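Local coordinates for protein ribonucleotide monophosphatase NagD (Escherichia coli, PDB 2C4N) that removes phosphate from ribonucleoside 5'-phosphates, and probably from a broad range of other phosphorylated compounds, with magnesium as cofactor, at residues A[94-99]-A[104-109]. Residues are numbered along the deposited sequence; the frame is centred on the assembly and turned at random.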
loop_
_atom_site.group_PDB
_atom_site.type_symbol
_atom_site.label_atom_id
_atom_site.label_comp_id
_atom_site.label_asym_id
_atom_site.label_seq_id
_atom_site.Cartn_x
_atom_site.Cartn_y
_atom_site.Cartn_z
ATOM N N ALA A 94 -9.387 7.400 -29.968
ATOM C CA ALA A 94 -10.783 7.393 -29.534
ATOM C C ALA A 94 -11.127 8.363 -28.413
ATOM O O ALA A 94 -12.064 9.149 -28.540
ATOM C CB ALA A 94 -11.180 5.981 -29.135
ATOM N N LEU A 95 -10.382 8.299 -27.312
ATOM C CA LEU A 95 -10.635 9.178 -26.172
ATOM C C LEU A 95 -10.596 10.655 -26.561
ATOM O O LEU A 95 -11.463 11.438 -26.166
ATOM C CB LEU A 95 -9.608 8.924 -25.067
ATOM C CG LEU A 95 -9.705 9.848 -23.843
ATOM C CD1 LEU A 95 -11.049 9.644 -23.144
ATOM C CD2 LEU A 95 -8.552 9.565 -22.880
ATOM N N ILE A 96 -9.584 11.032 -27.337
ATOM C CA ILE A 96 -9.433 12.418 -27.763
ATOM C C ILE A 96 -10.655 12.902 -28.540
ATOM O O ILE A 96 -11.199 13.970 -28.254
ATOM C CB ILE A 96 -8.174 12.601 -28.649
ATOM C CG1 ILE A 96 -6.916 12.197 -27.872
ATOM C CG2 ILE A 96 -8.070 14.054 -29.113
ATOM C CD1 ILE A 96 -6.598 13.090 -26.685
ATOM N N HIS A 97 -11.081 12.119 -29.524
ATOM C CA HIS A 97 -12.232 12.491 -30.333
ATOM C C HIS A 97 -13.502 12.587 -29.493
ATOM O O HIS A 97 -14.313 13.495 -29.684
ATOM C CB HIS A 97 -12.433 11.483 -31.462
ATOM C CG HIS A 97 -13.403 11.943 -32.502
ATOM N ND1 HIS A 97 -13.154 13.022 -33.323
ATOM C CD2 HIS A 97 -14.642 11.502 -32.826
ATOM C CE1 HIS A 97 -14.198 13.226 -34.107
ATOM N NE2 HIS A 97 -15.113 12.318 -33.825
ATOM N N GLU A 98 -13.676 11.649 -28.565
ATOM C CA GLU A 98 -14.842 11.651 -27.691
ATOM C C GLU A 98 -14.889 12.918 -26.848
ATOM O O GLU A 98 -15.950 13.503 -26.662
ATOM C CB GLU A 98 -14.827 10.431 -26.765
ATOM C CG GLU A 98 -15.133 9.106 -27.442
ATOM C CD GLU A 98 -16.568 9.010 -27.933
ATOM O OE1 GLU A 98 -17.500 9.248 -27.132
ATOM O OE2 GLU A 98 -16.765 8.683 -29.122
ATOM N N LEU A 99 -13.735 13.339 -26.334
ATOM C CA LEU A 99 -13.666 14.546 -25.518
ATOM C C LEU A 99 -14.015 15.795 -26.331
ATOM O O LEU A 99 -14.716 16.683 -25.847
ATOM C CB LEU A 99 -12.269 14.686 -24.897
ATOM C CG LEU A 99 -11.937 13.575 -23.886
ATOM C CD1 LEU A 99 -10.523 13.714 -23.363
ATOM C CD2 LEU A 99 -12.925 13.649 -22.745
ATOM N N PHE A 104 -14.920 19.632 -25.139
ATOM C CA PHE A 104 -13.670 19.970 -24.474
ATOM C C PHE A 104 -12.609 20.648 -25.314
ATOM O O PHE A 104 -12.552 20.496 -26.534
ATOM C CB PHE A 104 -13.027 18.722 -23.864
ATOM C CG PHE A 104 -13.494 18.417 -22.478
ATOM C CD1 PHE A 104 -14.727 17.813 -22.255
ATOM C CD2 PHE A 104 -12.708 18.771 -21.382
ATOM C CE1 PHE A 104 -15.171 17.557 -20.955
ATOM C CE2 PHE A 104 -13.142 18.522 -20.077
ATOM C CZ PHE A 104 -14.376 17.919 -19.863
ATOM N N THR A 105 -11.764 21.397 -24.620
ATOM C CA THR A 105 -10.615 22.054 -25.213
ATOM C C THR A 105 -9.480 21.271 -24.561
ATOM O O THR A 105 -9.469 21.095 -23.341
ATOM C CB THR A 105 -10.519 23.542 -24.802
ATOM O OG1 THR A 105 -11.496 24.308 -25.519
ATOM C CG2 THR A 105 -9.122 24.092 -25.101
ATOM N N ILE A 106 -8.556 20.769 -25.366
ATOM C CA ILE A 106 -7.445 20.007 -24.821
ATOM C C ILE A 106 -6.260 20.955 -24.788
ATOM O O ILE A 106 -5.831 21.459 -25.823
ATOM C CB ILE A 106 -7.175 18.758 -25.687
ATOM C CG1 ILE A 106 -8.413 17.854 -25.645
ATOM C CG2 ILE A 106 -5.944 18.009 -25.187
ATOM C CD1 ILE A 106 -8.259 16.526 -26.356
ATOM N N THR A 107 -5.741 21.204 -23.589
ATOM C CA THR A 107 -4.658 22.163 -23.420
ATOM C C THR A 107 -3.758 21.874 -22.230
ATOM O O THR A 107 -4.154 21.180 -21.290
ATOM C CB THR A 107 -5.246 23.575 -23.213
ATOM O OG1 THR A 107 -4.201 24.510 -22.922
ATOM C CG2 THR A 107 -6.234 23.562 -22.048
ATOM N N ASP A 108 -2.544 22.414 -22.277
ATOM C CA ASP A 108 -1.611 22.255 -21.175
ATOM C C ASP A 108 -1.474 23.620 -20.497
ATOM O O ASP A 108 -0.477 23.916 -19.833
ATOM C CB ASP A 108 -0.256 21.729 -21.664
ATOM C CG ASP A 108 0.431 22.669 -22.623
ATOM O OD1 ASP A 108 -0.157 23.709 -22.984
ATOM O OD2 ASP A 108 1.571 22.356 -23.023
ATOM N N VAL A 109 -2.503 24.446 -20.681
ATOM C CA VAL A 109 -2.572 25.776 -20.081
ATOM C C VAL A 109 -3.816 25.853 -19.198
ATOM O O VAL A 109 -4.942 25.811 -19.693
ATOM C CB VAL A 109 -2.669 26.887 -21.152
ATOM C CG1 VAL A 109 -2.752 28.250 -20.479
ATOM C CG2 VAL A 109 -1.466 26.834 -22.069
#
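The second half of a beta-alpha-beta unit is joined here: L99 and I96 on helix 94-101 meet F104 and I106, where the chain turns back into strand 105-116. One backbone bond links the two sides. F104 N donates to L99 O at 3.0 Å, with an N-H...O angle of 159°. The bond ties the last turn of the helix to the residue just before the strand. The same carbonyl oxygen also lies near the plane of the F104 ring, at its edge. It comes within 3.3 Å of F104 CB. Beside the bond, L99 CB and F104 CB lie 4.2 Å apart, a looser apolar contact.

One helical turn back, I96 meets I106 through branch ends. The two side chains cross at about a right angle. I106 CD1 touches I96 CG2 at 3.7 Å and I96 CD1 at 3.8 Å, so a single methyl meets both branches of I96. I106 reaches that far because its chain is extended, with CD1 anti to CA (chi2 -175°).

Both L99 and F104 are buried, and each also packs on L79 of helix 71-80. I96 and L99 rest on V89 of strand 86-90. T105 and T107 share backbone hydrogen bonds with A87, which pairs strand 105-116 with strand 86-90. The contact lies away from the metal site. It closes the beta-alpha-beta crossover 86-90, 94-101, 105-116 of the four-strand parallel sheet. This sheet is separate from the six-strand sheet that carries the metal-site aspartates, consistent with the cap domain of NagD-type HAD phosphatases.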